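Local coordinates for uncharacterized protein (Candida albicans, PDB 5K04), which serves as the non-catalytic subunit of the NatB N-terminal acetyltransferase complex, probably as the helical scaffold that holds the catalytic subunit NAT3, at residues Y409-Q421 with S554-P568. Residues are numbered along the deposited sequence; the frame is centred on the assembly and turned at random.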
loop_
_atom_site.group_PDB
_atom_site.type_symbol
_atom_site.label_atom_id
_atom_site.label_comp_id
_atom_site.label_asym_id
_atom_site.label_seq_id
_atom_site.Cartn_x
_atom_site.Cartn_y
_atom_site.Cartn_z
ATOM N N TYR A 409 18.089 -1.750 -4.760
ATOM C CA TYR A 409 17.025 -0.826 -4.402
ATOM C C TYR A 409 17.235 -0.239 -3.010
ATOM O O TYR A 409 16.893 0.927 -2.777
ATOM C CB TYR A 409 15.664 -1.523 -4.523
ATOM C CG TYR A 409 15.352 -2.558 -3.463
ATOM C CD1 TYR A 409 14.928 -2.183 -2.193
ATOM C CD2 TYR A 409 15.449 -3.915 -3.735
ATOM C CE1 TYR A 409 14.628 -3.128 -1.217
ATOM C CE2 TYR A 409 15.160 -4.878 -2.744
ATOM C CZ TYR A 409 14.755 -4.480 -1.495
ATOM O OH TYR A 409 14.443 -5.416 -0.524
ATOM N N LYS A 410 17.796 -1.011 -2.074
ATOM C CA LYS A 410 17.990 -0.467 -0.734
ATOM C C LYS A 410 18.924 0.731 -0.773
ATOM O O LYS A 410 18.675 1.742 -0.110
ATOM C CB LYS A 410 18.517 -1.540 0.224
ATOM C CG LYS A 410 17.466 -2.592 0.581
ATOM C CD LYS A 410 17.775 -3.290 1.892
ATOM C CE LYS A 410 19.029 -4.108 1.837
ATOM N NZ LYS A 410 18.926 -5.217 0.881
ATOM N N LEU A 411 19.994 0.644 -1.561
ATOM C CA LEU A 411 20.895 1.783 -1.693
ATOM C C LEU A 411 20.171 2.963 -2.315
ATOM O O LEU A 411 20.408 4.116 -1.931
ATOM C CB LEU A 411 22.129 1.414 -2.530
ATOM C CG LEU A 411 23.037 0.253 -2.099
ATOM C CD1 LEU A 411 24.178 0.018 -3.132
ATOM C CD2 LEU A 411 23.614 0.475 -0.710
ATOM N N LYS A 412 19.294 2.691 -3.293
ATOM C CA LYS A 412 18.526 3.750 -3.944
ATOM C C LYS A 412 17.575 4.431 -2.968
ATOM O O LYS A 412 17.484 5.666 -2.931
ATOM C CB LYS A 412 17.752 3.175 -5.124
ATOM C CG LYS A 412 18.625 2.867 -6.328
ATOM C CD LYS A 412 17.802 2.417 -7.502
ATOM C CE LYS A 412 18.671 2.189 -8.744
ATOM N NZ LYS A 412 17.757 1.926 -9.908
ATOM N N LEU A 413 16.867 3.641 -2.154
ATOM C CA LEU A 413 15.933 4.236 -1.201
ATOM C C LEU A 413 16.673 5.130 -0.224
ATOM O O LEU A 413 16.218 6.237 0.084
ATOM C CB LEU A 413 15.167 3.146 -0.448
ATOM C CG LEU A 413 14.262 2.249 -1.293
ATOM C CD1 LEU A 413 13.623 1.184 -0.433
ATOM C CD2 LEU A 413 13.221 3.065 -1.970
ATOM N N TRP A 414 17.831 4.670 0.260
ATOM C CA TRP A 414 18.599 5.453 1.217
ATOM C C TRP A 414 19.121 6.734 0.575
ATOM O O TRP A 414 19.086 7.804 1.194
ATOM C CB TRP A 414 19.746 4.606 1.779
ATOM C CG TRP A 414 19.327 3.805 2.957
ATOM C CD1 TRP A 414 18.973 2.480 2.969
ATOM C CD2 TRP A 414 19.160 4.279 4.301
ATOM N NE1 TRP A 414 18.616 2.097 4.237
ATOM C CE2 TRP A 414 18.715 3.182 5.074
ATOM C CE3 TRP A 414 19.334 5.522 4.923
ATOM C CZ2 TRP A 414 18.446 3.288 6.452
ATOM C CZ3 TRP A 414 19.083 5.628 6.299
ATOM C CH2 TRP A 414 18.638 4.511 7.046
ATOM N N LEU A 415 19.582 6.643 -0.679
ATOM C CA LEU A 415 20.026 7.831 -1.401
ATOM C C LEU A 415 18.924 8.889 -1.443
ATOM O O LEU A 415 19.187 10.085 -1.247
ATOM C CB LEU A 415 20.463 7.442 -2.816
ATOM C CG LEU A 415 21.020 8.582 -3.665
ATOM C CD1 LEU A 415 22.173 9.271 -2.907
ATOM C CD2 LEU A 415 21.481 8.070 -5.024
ATOM N N MET A 416 17.677 8.463 -1.676
ATOM C CA MET A 416 16.562 9.410 -1.646
ATOM C C MET A 416 16.358 9.984 -0.245
ATOM O O MET A 416 16.122 11.190 -0.096
ATOM C CB MET A 416 15.288 8.744 -2.173
ATOM C CG MET A 416 15.234 8.686 -3.698
ATOM S SD MET A 416 13.670 8.291 -4.447
ATOM C CE MET A 416 13.543 6.671 -3.846
ATOM N N LYS A 417 16.493 9.148 0.796
ATOM C CA LYS A 417 16.350 9.642 2.171
ATOM C C LYS A 417 17.389 10.713 2.483
ATOM O O LYS A 417 17.065 11.744 3.080
ATOM C CB LYS A 417 16.458 8.485 3.174
ATOM C CG LYS A 417 15.349 7.458 3.033
ATOM C CD LYS A 417 15.445 6.301 4.043
ATOM C CE LYS A 417 15.496 6.780 5.485
ATOM N NZ LYS A 417 15.396 5.625 6.437
ATOM N N LEU A 418 18.652 10.478 2.091
ATOM C CA LEU A 418 19.705 11.467 2.329
ATOM C C LEU A 418 19.408 12.770 1.593
ATOM O O LEU A 418 19.470 13.851 2.187
ATOM C CB LEU A 418 21.072 10.926 1.898
ATOM C CG LEU A 418 21.699 9.698 2.583
ATOM C CD1 LEU A 418 23.220 9.657 2.382
ATOM C CD2 LEU A 418 21.386 9.640 4.026
ATOM N N TYR A 419 19.076 12.678 0.292
ATOM C CA TYR A 419 18.703 13.861 -0.479
ATOM C C TYR A 419 17.533 14.589 0.151
ATOM O O TYR A 419 17.406 15.814 -0.002
ATOM C CB TYR A 419 18.328 13.487 -1.910
ATOM C CG TYR A 419 19.480 13.277 -2.881
ATOM C CD1 TYR A 419 20.606 14.098 -2.870
ATOM C CD2 TYR A 419 19.417 12.277 -3.838
ATOM C CE1 TYR A 419 21.653 13.901 -3.785
ATOM C CE2 TYR A 419 20.442 12.062 -4.725
ATOM C CZ TYR A 419 21.564 12.871 -4.704
ATOM O OH TYR A 419 22.565 12.636 -5.614
ATOM N N SER A 420 16.656 13.848 0.840
ATOM C CA SER A 420 15.490 14.449 1.475
ATOM C C SER A 420 15.872 15.300 2.673
ATOM O O SER A 420 15.010 16.016 3.190
ATOM C CB SER A 420 14.503 13.366 1.914
ATOM O OG SER A 420 14.838 12.860 3.201
ATOM N N GLN A 421 17.127 15.210 3.129
ATOM C CA GLN A 421 17.665 16.018 4.222
ATOM C C GLN A 421 18.169 17.379 3.758
ATOM O O GLN A 421 18.467 18.239 4.596
ATOM C CB GLN A 421 18.830 15.293 4.908
ATOM C CG GLN A 421 18.520 13.892 5.382
ATOM C CD GLN A 421 17.311 13.866 6.300
ATOM O OE1 GLN A 421 17.296 14.510 7.343
ATOM N NE2 GLN A 421 16.275 13.143 5.891
ATOM N N SER A 554 11.229 -1.350 3.833
ATOM C CA SER A 554 11.989 -2.021 2.778
ATOM C C SER A 554 13.455 -1.606 2.764
ATOM O O SER A 554 14.321 -2.427 2.450
ATOM C CB SER A 554 11.341 -1.757 1.420
ATOM O OG SER A 554 10.047 -2.332 1.389
ATOM N N GLU A 555 13.764 -0.353 3.118
ATOM C CA GLU A 555 15.164 0.067 3.131
ATOM C C GLU A 555 15.933 -0.498 4.315
ATOM O O GLU A 555 17.146 -0.264 4.408
ATOM C CB GLU A 555 15.255 1.601 3.101
ATOM C CG GLU A 555 15.103 2.322 4.444
ATOM C CD GLU A 555 13.662 2.641 4.792
ATOM O OE1 GLU A 555 12.788 1.828 4.432
ATOM O OE2 GLU A 555 13.400 3.694 5.432
ATOM N N TRP A 556 15.256 -1.243 5.199
ATOM C CA TRP A 556 15.848 -1.863 6.382
ATOM C C TRP A 556 15.889 -3.378 6.290
ATOM O O TRP A 556 16.252 -4.034 7.274
ATOM C CB TRP A 556 15.069 -1.478 7.642
ATOM C CG TRP A 556 15.148 -0.028 8.023
ATOM C CD1 TRP A 556 14.194 0.937 7.808
ATOM C CD2 TRP A 556 16.230 0.625 8.700
ATOM N NE1 TRP A 556 14.614 2.142 8.310
ATOM C CE2 TRP A 556 15.856 1.985 8.872
ATOM C CE3 TRP A 556 17.472 0.196 9.181
ATOM C CZ2 TRP A 556 16.697 2.927 9.485
ATOM C CZ3 TRP A 556 18.311 1.132 9.801
ATOM C CH2 TRP A 556 17.912 2.484 9.947
ATOM N N ASN A 557 15.508 -3.944 5.145
ATOM C CA ASN A 557 15.388 -5.390 5.002
ATOM C C ASN A 557 16.744 -6.047 5.189
ATOM O O ASN A 557 17.695 -5.743 4.464
ATOM C CB ASN A 557 14.812 -5.734 3.631
ATOM C CG ASN A 557 14.128 -7.083 3.606
ATOM O OD1 ASN A 557 13.026 -7.238 4.124
ATOM N ND2 ASN A 557 14.776 -8.065 2.992
ATOM N N GLY A 558 16.839 -6.928 6.188
ATOM C CA GLY A 558 18.097 -7.557 6.525
ATOM C C GLY A 558 18.977 -6.736 7.430
ATOM O O GLY A 558 20.083 -7.179 7.768
ATOM N N LEU A 559 18.528 -5.546 7.823
ATOM C CA LEU A 559 19.223 -4.712 8.789
ATOM C C LEU A 559 18.360 -4.574 10.028
ATOM O O LEU A 559 17.151 -4.812 9.999
ATOM C CB LEU A 559 19.522 -3.310 8.247
ATOM C CG LEU A 559 20.361 -3.066 7.000
ATOM C CD1 LEU A 559 19.618 -3.458 5.738
ATOM C CD2 LEU A 559 20.680 -1.596 6.967
ATOM N N GLU A 560 19.002 -4.182 11.121
ATOM C CA GLU A 560 18.284 -3.831 12.335
ATOM C C GLU A 560 17.904 -2.358 12.246
ATOM O O GLU A 560 18.779 -1.496 12.092
ATOM C CB GLU A 560 19.131 -4.100 13.577
ATOM C CG GLU A 560 18.366 -3.887 14.865
ATOM C CD GLU A 560 19.269 -3.671 16.068
ATOM O OE1 GLU A 560 20.455 -4.077 16.022
ATOM O OE2 GLU A 560 18.792 -3.077 17.062
ATOM N N LYS A 561 16.601 -2.074 12.324
ATOM C CA LYS A 561 16.133 -0.693 12.286
ATOM C C LYS A 561 16.532 0.048 13.555
ATOM O O LYS A 561 16.243 -0.391 14.672
ATOM C CB LYS A 561 14.621 -0.627 12.105
ATOM C CG LYS A 561 14.096 0.806 12.044
ATOM C CD LYS A 561 12.793 0.885 11.272
ATOM C CE LYS A 561 12.331 2.331 11.109
ATOM N NZ LYS A 561 11.279 2.461 10.039
ATOM N N ILE A 562 17.221 1.171 13.371
ATOM C CA ILE A 562 17.646 2.049 14.447
ATOM C C ILE A 562 17.117 3.440 14.143
ATOM O O ILE A 562 16.636 3.723 13.042
ATOM C CB ILE A 562 19.177 2.099 14.609
ATOM C CG1 ILE A 562 19.839 2.621 13.333
ATOM C CG2 ILE A 562 19.735 0.739 14.973
ATOM C CD1 ILE A 562 21.282 2.966 13.530
ATOM N N ASP A 563 17.232 4.314 15.139
ATOM C CA ASP A 563 16.910 5.725 14.964
ATOM C C ASP A 563 17.943 6.358 14.044
ATOM O O ASP A 563 19.129 6.432 14.379
ATOM C CB ASP A 563 16.854 6.430 16.316
ATOM C CG ASP A 563 15.627 6.022 17.142
ATOM O OD1 ASP A 563 14.701 5.381 16.592
ATOM O OD2 ASP A 563 15.588 6.346 18.343
ATOM N N CYS A 564 17.490 6.772 12.867
ATOM C CA CYS A 564 18.325 7.388 11.849
ATOM C C CYS A 564 17.536 8.570 11.298
ATOM O O CYS A 564 16.453 8.900 11.794
ATOM C CB CYS A 564 18.715 6.374 10.749
ATOM S SG CYS A 564 20.272 6.616 10.032
ATOM N N ILE A 565 18.093 9.205 10.265
ATOM C CA ILE A 565 17.364 10.234 9.550
ATOM C C ILE A 565 16.085 9.652 8.932
ATOM O O ILE A 565 15.988 8.459 8.616
ATOM C CB ILE A 565 18.245 10.871 8.462
ATOM C CG1 ILE A 565 18.640 9.820 7.435
ATOM C CG2 ILE A 565 19.495 11.504 9.059
ATOM C CD1 ILE A 565 18.840 10.390 6.091
ATOM N N ASP A 566 15.103 10.522 8.756
ATOM C CA ASP A 566 13.794 10.176 8.241
ATOM C C ASP A 566 13.472 11.090 7.064
ATOM O O ASP A 566 13.928 12.235 7.015
ATOM C CB ASP A 566 12.723 10.335 9.340
ATOM C CG ASP A 566 12.833 9.285 10.429
ATOM O OD1 ASP A 566 13.201 8.132 10.107
ATOM O OD2 ASP A 566 12.538 9.616 11.597
ATOM N N VAL A 567 12.705 10.579 6.104
ATOM C CA VAL A 567 12.061 11.522 5.188
ATOM C C VAL A 567 11.122 12.418 5.994
ATOM O O VAL A 567 10.381 11.925 6.870
ATOM C CB VAL A 567 11.325 10.777 4.062
ATOM C CG1 VAL A 567 10.532 11.749 3.166
ATOM C CG2 VAL A 567 12.340 9.990 3.206
ATOM N N PRO A 568 11.169 13.717 5.806
ATOM C CA PRO A 568 10.411 14.660 6.660
ATOM C C PRO A 568 8.952 14.828 6.249
ATOM O O PRO A 568 8.505 15.888 5.769
ATOM C CB PRO A 568 11.213 15.959 6.502
ATOM C CG PRO A 568 11.853 15.859 5.159
ATOM C CD PRO A 568 12.171 14.400 4.963
#
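Ser554 lays its carbonyl O at the edge of the Tyr409 ring and beside CD of Lys410, whose chain bends at its far end to reach a salt bridge with Glu374. Glu555 grips the helix twice. Its carbonyl O takes the indole N-H of Trp414 (NE1 to O 2.8 Å), and its side chain, turned between backbone N and carbonyl carbon (chi1 83°), lays CG over the same indole and carries OE2 to Lys417 NZ at 3.0 Å. That salt bridge uses the anti lone pair of OE2. Trp556 then offers a ring face to the outer edge of Trp414, an edge-to-face pair with planes at 81° and Trp414 CH2 3.5 Å from Trp556 CZ2; Lys561 CG lies over the opposite face. Past the type II turn of 556-559, where Asn557 bonds to Gln53 of the NAT3 chain, the loop comes back to the helix at Cys564, whose SG sits obliquely beside the Trp414 ring. Ile565 brings its CD1 against Leu418 CD2, at 3.4 Å, and against CG of Gln421. The carbonyl O of Asp566 receives Gln421 NE2 at 2.8 Å, from above the carbonyl plane, while the same amide also bonds to Lys417 O at 3.2 Å. Val567 and Pro568 finish against Ser420. The arrangement is a long interhelical loop packed along one helix of an all-helical subunit of the TPR clan, consistent with a scaffold for NAT3, with its 554-557 end at the NAT3 interface.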